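Local atomic coordinates of 2-keto-3-deoxygluconate kinase (Thermotoga maritima, PDB entry 2AFB), a protein that probably phosphorylates 2-keto-3-deoxygluconate with ATP to give 2-keto-3-deoxy-6-phosphogluconate, as a sugar kinase of the pfkB (ribokinase) family. Residues Ser145-Pro150 / Asn178-Leu183; Ile97-Leu102 / Val114-His119. One frame throughout, in Å; residues are numbered along the deposited sequence.

Overall arrangement
Contact 2 comes first along the chain and closes before contact 1 opens. It pairs strands 99-103 and 112-116, a beta hairpin at one margin of the four-stranded sheet. Contact 1 joins two loops that follow neighbouring parallel strands of the nine-stranded sheet, 139-145 and 172-176, and lead into helices 155-169 and 186-196. The centres of contacts 1 and 2 are about 14 Å apart. The two contacts touch where I147 of contact 1 packs on R117 of contact 2. The layout fits the ribokinase fold, with a large alpha/beta domain and a small sheet that forms a lid. In relatives the sugar binds between the two, so these contacts probably lie near that cleft.

Contact 1. Residues Ser145-Pro150 / Asn178-Leu183; sequences SGITPP and NYRARL
I147 and N178 meet side chain to side chain, and L183 packs beside them against I147 and P150. The CD1 methyl of I147 rests on the amide of N178, 3.4 Å from ND2 and 3.5 Å from CG. CG1 of I147 is anti to its own carbonyl carbon (chi1 -80°) and lies 3.7 Å from N178 O. The same CD1 sits over one face of the R180 guanidinium, offset toward its rim. R180 NH1 gives a nearly straight bond to Y179 O, 3.2 Å long, with the donor above the carbonyl plane. NH1 and NH2 of R180 also make weak hydrogen bonds to N178 OD1.

L183 fills the other end. Its CD1 is 4.1 Å from I147 CG2 and also approaches I147 O. Its CB lies 3.9 Å from P150 CG, and these two side chains cross at about a right angle. The loop 145-150 holds its shape through a type I turn from S145 to T148. S145 OG accepts from I147 N, an ST turn, and also bonds to E47, as does T148 OG1.

No clear direct hydrogen bond joins the two segments. One water links them instead. It donates to N178 O at 2.7 Å and weakly to G146 O, and accepts from R180 N. The chemistry is therefore mixed: apolar packing by I147, P150 and L183 beside an amide whose OD1 takes weak bonds from R180 of the same loop. A single water joins three backbone groups across the contact.

Contact 2. Residues Ile97-Leu102 / Val114-His119; sequences IGIYFL and VYDRAH
I99 and D116 exchange two backbone hydrogen bonds, D116 N to I99 O at 2.8 Å and I99 N to D116 O at 2.9 Å. F101 and V114 form a second such pair. Its bond from F101 N to V114 O is almost straight, with an N-H...O angle of 176°. Y100 and Y115 lie between them as a non-hydrogen-bonded pair.

The D116 carboxylate has its polar partner in the second subunit, where R96 forms a salt bridge with OD2. D116 O also accepts from R96 of its own chain. R117 forms a salt bridge with E20, and Y100 OH bonds to D328.

I99, F101, V114 and D116 share one face. I99 and D116 run alongside each other in the same direction, with I99 CD1 4.1 Å from D116 OD2. F101 CB meets V114 CB at 4.1 Å. F101 CG is anti to its carbonyl carbon (chi1 -60°), and V114 O lies in the ring plane at its edge, 3.6 Å from F101 CD1. On the other face, Y115 CD1 touches Y100 CB at 3.8 Å. The tyrosine ring planes are 27° apart and the rings are displaced, with little stacking. Next to I99, G98 CA comes to 3.9 Å from R117 CA.

The face of I99, F101, V114 and D116 also packs on the second subunit, where I99 meets D116 of that subunit and D116 its I99. An antiparallel beta hairpin in a small sheet at a subunit interface matches the lid of ribokinase-family sugar kinases, which in several relatives also mediates dimerisation.

Contact 1. Residues Ser145-Pro150 / Asn178-Leu183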
loop_
_atom_site.group_PDB
_atom_site.type_symbol
_atom_site.label_atom_id
_atom_site.label_comp_id
_atom_site.label_asym_id
_atom_site.label_seq_id
_atom_site.Cartn_x
_atom_site.Cartn_y
_atom_site.Cartn_z
ATOM N N SER A 145 -11.412 -33.346 8.025
ATOM C CA SER A 145 -11.836 -32.747 9.283
ATOM C C SER A 145 -13.357 -32.670 9.433
ATOM O O SER A 145 -14.098 -32.716 8.438
ATOM C CB SER A 145 -11.231 -31.371 9.448
ATOM O OG SER A 145 -12.152 -30.389 9.045
ATOM N N GLY A 146 -13.819 -32.525 10.680
ATOM C CA GLY A 146 -15.273 -32.412 10.981
ATOM C C GLY A 146 -15.974 -31.135 10.486
ATOM O O GLY A 146 -17.200 -30.979 10.577
ATOM N N ILE A 147 -15.203 -30.200 9.962
ATOM C CA ILE A 147 -15.780 -29.038 9.334
ATOM C C ILE A 147 -16.556 -29.441 8.087
ATOM O O ILE A 147 -17.565 -28.822 7.766
ATOM C CB ILE A 147 -14.684 -28.027 8.969
ATOM C CG1 ILE A 147 -14.299 -27.239 10.219
ATOM C CG2 ILE A 147 -15.160 -27.053 7.898
ATOM C CD1 ILE A 147 -12.915 -26.752 10.189
ATOM N N THR A 148 -16.108 -30.479 7.390
ATOM C CA THR A 148 -16.642 -30.797 6.059
ATOM C C THR A 148 -18.042 -31.453 5.935
ATOM O O THR A 148 -18.837 -31.038 5.134
ATOM C CB THR A 148 -15.601 -31.625 5.305
ATOM O OG1 THR A 148 -14.406 -30.848 5.253
ATOM C CG2 THR A 148 -16.056 -31.874 3.884
ATOM N N PRO A 149 -18.338 -32.497 6.721
ATOM C CA PRO A 149 -19.637 -33.125 6.554
ATOM C C PRO A 149 -20.820 -32.148 6.555
ATOM O O PRO A 149 -21.683 -32.255 5.696
ATOM C CB PRO A 149 -19.709 -34.118 7.734
ATOM C CG PRO A 149 -18.266 -34.502 7.968
ATOM C CD PRO A 149 -17.516 -33.180 7.738
ATOM N N PRO A 150 -20.864 -31.201 7.512
ATOM C CA PRO A 150 -22.034 -30.332 7.548
ATOM C C PRO A 150 -22.070 -29.252 6.482
ATOM O O PRO A 150 -23.013 -28.488 6.455
ATOM C CB PRO A 150 -21.955 -29.691 8.933
ATOM C CG PRO A 150 -20.532 -29.793 9.346
ATOM C CD PRO A 150 -19.868 -30.839 8.545
ATOM N N ASN A 178 -12.374 -30.819 14.719
ATOM C CA ASN A 178 -12.792 -29.463 14.335
ATOM C C ASN A 178 -14.289 -29.150 14.523
ATOM O O ASN A 178 -14.976 -28.777 13.556
ATOM C CB ASN A 178 -12.444 -29.220 12.853
ATOM C CG ASN A 178 -11.129 -28.512 12.659
ATOM O OD1 ASN A 178 -10.669 -27.739 13.511
ATOM N ND2 ASN A 178 -10.513 -28.765 11.520
ATOM N N TYR A 179 -14.802 -29.327 15.734
ATOM C CA TYR A 179 -16.194 -28.990 16.010
ATOM C C TYR A 179 -16.406 -27.485 15.857
ATOM O O TYR A 179 -15.674 -26.691 16.432
ATOM C CB TYR A 179 -16.679 -29.401 17.408
ATOM C CG TYR A 179 -18.138 -29.021 17.644
ATOM C CD1 TYR A 179 -19.166 -29.645 16.943
ATOM C CD2 TYR A 179 -18.488 -27.985 18.520
ATOM C CE1 TYR A 179 -20.508 -29.285 17.140
ATOM C CE2 TYR A 179 -19.816 -27.606 18.699
ATOM C CZ TYR A 179 -20.821 -28.251 18.007
ATOM O OH TYR A 179 -22.138 -27.872 18.212
ATOM N N ARG A 180 -17.424 -27.131 15.080
ATOM C CA ARG A 180 -17.908 -25.751 14.948
ATOM C C ARG A 180 -19.413 -25.716 15.194
ATOM O O ARG A 180 -20.202 -26.301 14.450
ATOM C CB ARG A 180 -17.612 -25.245 13.558
ATOM C CG ARG A 180 -16.120 -25.305 13.195
ATOM C CD ARG A 180 -15.290 -24.357 14.062
ATOM N NE ARG A 180 -13.931 -24.212 13.569
ATOM C CZ ARG A 180 -12.902 -24.968 13.931
ATOM N NH1 ARG A 180 -13.031 -25.949 14.817
ATOM N NH2 ARG A 180 -11.730 -24.753 13.380
ATOM N N ALA A 181 -19.789 -25.066 16.277
ATOM C CA ALA A 181 -21.172 -24.861 16.595
ATOM C C ALA A 181 -21.915 -24.066 15.505
ATOM O O ALA A 181 -23.090 -24.266 15.346
ATOM C CB ALA A 181 -21.280 -24.175 17.926
ATOM N N ARG A 182 -21.235 -23.208 14.738
ATOM C CA ARG A 182 -21.876 -22.485 13.601
ATOM C C ARG A 182 -22.439 -23.473 12.586
ATOM O O ARG A 182 -23.430 -23.192 11.914
ATOM C CB ARG A 182 -20.896 -21.537 12.881
ATOM N N LEU A 183 -21.833 -24.649 12.505
ATOM C CA LEU A 183 -22.133 -25.575 11.412
ATOM C C LEU A 183 -23.176 -26.636 11.765
ATOM O O LEU A 183 -23.944 -27.061 10.909
ATOM C CB LEU A 183 -20.826 -26.209 10.930
ATOM C CG LEU A 183 -19.932 -25.245 10.144
ATOM C CD1 LEU A 183 -18.555 -25.852 9.926
ATOM C CD2 LEU A 183 -20.564 -24.889 8.776
HETATM O O HOH W 1 -17.527 -28.989 12.763
#

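Contact 2. Residues Ile97-Leu102 / Val114-His119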
loop_
_atom_site.group_PDB
_atom_site.type_symbol
_atom_site.label_atom_id
_atom_site.label_comp_id
_atom_site.label_asym_id
_atom_site.label_seq_id
_atom_site.Cartn_x
_atom_site.Cartn_y
_atom_site.Cartn_z
ATOM N N ILE A 97 -16.993 -19.667 -5.398
ATOM C CA ILE A 97 -16.092 -20.035 -4.313
ATOM C C ILE A 97 -16.609 -19.498 -3.003
ATOM O O ILE A 97 -17.232 -18.450 -2.949
ATOM C CB ILE A 97 -14.660 -19.548 -4.539
ATOM C CG1 ILE A 97 -13.668 -20.384 -3.709
ATOM C CG2 ILE A 97 -14.503 -18.048 -4.233
ATOM C CD1 ILE A 97 -12.172 -19.993 -3.879
ATOM N N GLY A 98 -16.424 -20.266 -1.951
ATOM C CA GLY A 98 -16.736 -19.799 -0.615
ATOM C C GLY A 98 -15.745 -18.751 -0.183
ATOM O O GLY A 98 -14.608 -18.705 -0.675
ATOM N N ILE A 99 -16.208 -17.877 0.705
ATOM C CA ILE A 99 -15.434 -16.767 1.186
ATOM C C ILE A 99 -15.544 -16.649 2.700
ATOM O O ILE A 99 -16.607 -16.898 3.271
ATOM C CB ILE A 99 -15.975 -15.394 0.627
ATOM C CG1 ILE A 99 -16.021 -15.414 -0.892
ATOM C CG2 ILE A 99 -15.142 -14.272 1.201
ATOM C CD1 ILE A 99 -16.660 -14.135 -1.509
ATOM N N TYR A 100 -14.471 -16.204 3.348
ATOM C CA TYR A 100 -14.608 -15.654 4.664
ATOM C C TYR A 100 -13.839 -14.393 4.865
ATOM O O TYR A 100 -12.759 -14.221 4.295
ATOM C CB TYR A 100 -14.295 -16.666 5.756
ATOM C CG TYR A 100 -12.876 -17.078 6.039
ATOM C CD1 TYR A 100 -12.166 -17.906 5.167
ATOM C CD2 TYR A 100 -12.253 -16.690 7.228
ATOM C CE1 TYR A 100 -10.878 -18.355 5.482
ATOM C CE2 TYR A 100 -10.970 -17.144 7.565
ATOM C CZ TYR A 100 -10.286 -17.978 6.695
ATOM O OH TYR A 100 -8.996 -18.396 7.008
ATOM N N PHE A 101 -14.451 -13.505 5.654
ATOM C CA PHE A 101 -13.833 -12.236 6.016
ATOM C C PHE A 101 -13.286 -12.415 7.407
ATOM O O PHE A 101 -13.966 -12.903 8.283
ATOM C CB PHE A 101 -14.839 -11.112 6.027
ATOM C CG PHE A 101 -15.514 -10.886 4.708
ATOM C CD1 PHE A 101 -16.516 -11.705 4.299
ATOM C CD2 PHE A 101 -15.119 -9.852 3.854
ATOM C CE1 PHE A 101 -17.148 -11.518 3.073
ATOM C CE2 PHE A 101 -15.759 -9.661 2.629
ATOM C CZ PHE A 101 -16.760 -10.523 2.238
ATOM N N LEU A 102 -12.065 -12.000 7.613
ATOM C CA LEU A 102 -11.424 -12.140 8.896
ATOM C C LEU A 102 -10.876 -10.816 9.391
ATOM O O LEU A 102 -10.085 -10.155 8.688
ATOM C CB LEU A 102 -10.282 -13.148 8.778
ATOM C CG LEU A 102 -9.358 -13.173 10.005
ATOM C CD1 LEU A 102 -10.071 -13.925 11.101
ATOM C CD2 LEU A 102 -8.012 -13.890 9.632
ATOM N N VAL A 114 -16.579 -13.326 9.616
ATOM C CA VAL A 114 -17.841 -13.346 8.944
ATOM C C VAL A 114 -17.767 -14.372 7.793
ATOM O O VAL A 114 -17.094 -14.149 6.813
ATOM C CB VAL A 114 -18.136 -11.973 8.349
ATOM C CG1 VAL A 114 -19.447 -11.987 7.640
ATOM C CG2 VAL A 114 -18.121 -10.884 9.450
ATOM N N TYR A 115 -18.504 -15.466 7.881
ATOM C CA TYR A 115 -18.518 -16.453 6.799
ATOM C C TYR A 115 -19.484 -16.099 5.663
ATOM O O TYR A 115 -20.608 -15.645 5.900
ATOM C CB TYR A 115 -18.911 -17.860 7.338
ATOM C CG TYR A 115 -17.817 -18.449 8.168
ATOM C CD1 TYR A 115 -16.652 -18.959 7.563
ATOM C CD2 TYR A 115 -17.880 -18.412 9.554
ATOM C CE1 TYR A 115 -15.621 -19.459 8.321
ATOM C CE2 TYR A 115 -16.836 -18.900 10.331
ATOM C CZ TYR A 115 -15.721 -19.438 9.708
ATOM O OH TYR A 115 -14.696 -19.942 10.472
ATOM N N ASP A 116 -19.073 -16.449 4.446
ATOM C CA ASP A 116 -19.901 -16.336 3.232
ATOM C C ASP A 116 -19.582 -17.518 2.307
ATOM O O ASP A 116 -19.036 -17.357 1.209
ATOM C CB ASP A 116 -19.557 -15.015 2.593
ATOM C CG ASP A 116 -20.513 -14.625 1.481
ATOM O OD1 ASP A 116 -21.632 -15.200 1.402
ATOM O OD2 ASP A 116 -20.106 -13.762 0.674
ATOM N N ARG A 117 -19.824 -18.724 2.840
ATOM C CA ARG A 117 -19.399 -19.972 2.228
ATOM C C ARG A 117 -20.589 -20.745 1.666
ATOM O O ARG A 117 -20.428 -21.663 0.886
ATOM C CB ARG A 117 -18.578 -20.810 3.235
ATOM C CG ARG A 117 -19.379 -21.329 4.456
ATOM C CD ARG A 117 -18.507 -21.966 5.587
ATOM N NE ARG A 117 -17.475 -22.819 5.031
ATOM C CZ ARG A 117 -16.472 -23.338 5.742
ATOM N NH1 ARG A 117 -16.420 -23.119 7.067
ATOM N NH2 ARG A 117 -15.527 -24.057 5.123
ATOM N N ALA A 118 -21.792 -20.338 1.998
ATOM C CA ALA A 118 -22.959 -21.098 1.560
ATOM C C ALA A 118 -23.087 -21.129 0.045
ATOM O O ALA A 118 -22.752 -20.195 -0.639
ATOM C CB ALA A 118 -24.193 -20.541 2.181
ATOM N N HIS A 119 -23.513 -22.256 -0.471
ATOM C CA HIS A 119 -23.787 -22.436 -1.895
ATOM C C HIS A 119 -22.520 -22.439 -2.735
ATOM O O HIS A 119 -22.590 -22.281 -3.937
ATOM C CB HIS A 119 -24.789 -21.383 -2.412
ATOM C CG HIS A 119 -25.984 -21.208 -1.538
ATOM N ND1 HIS A 119 -26.955 -22.178 -1.398
ATOM C CD2 HIS A 119 -26.376 -20.164 -0.765
ATOM C CE1 HIS A 119 -27.886 -21.745 -0.562
ATOM N NE2 HIS A 119 -27.563 -20.523 -0.171
#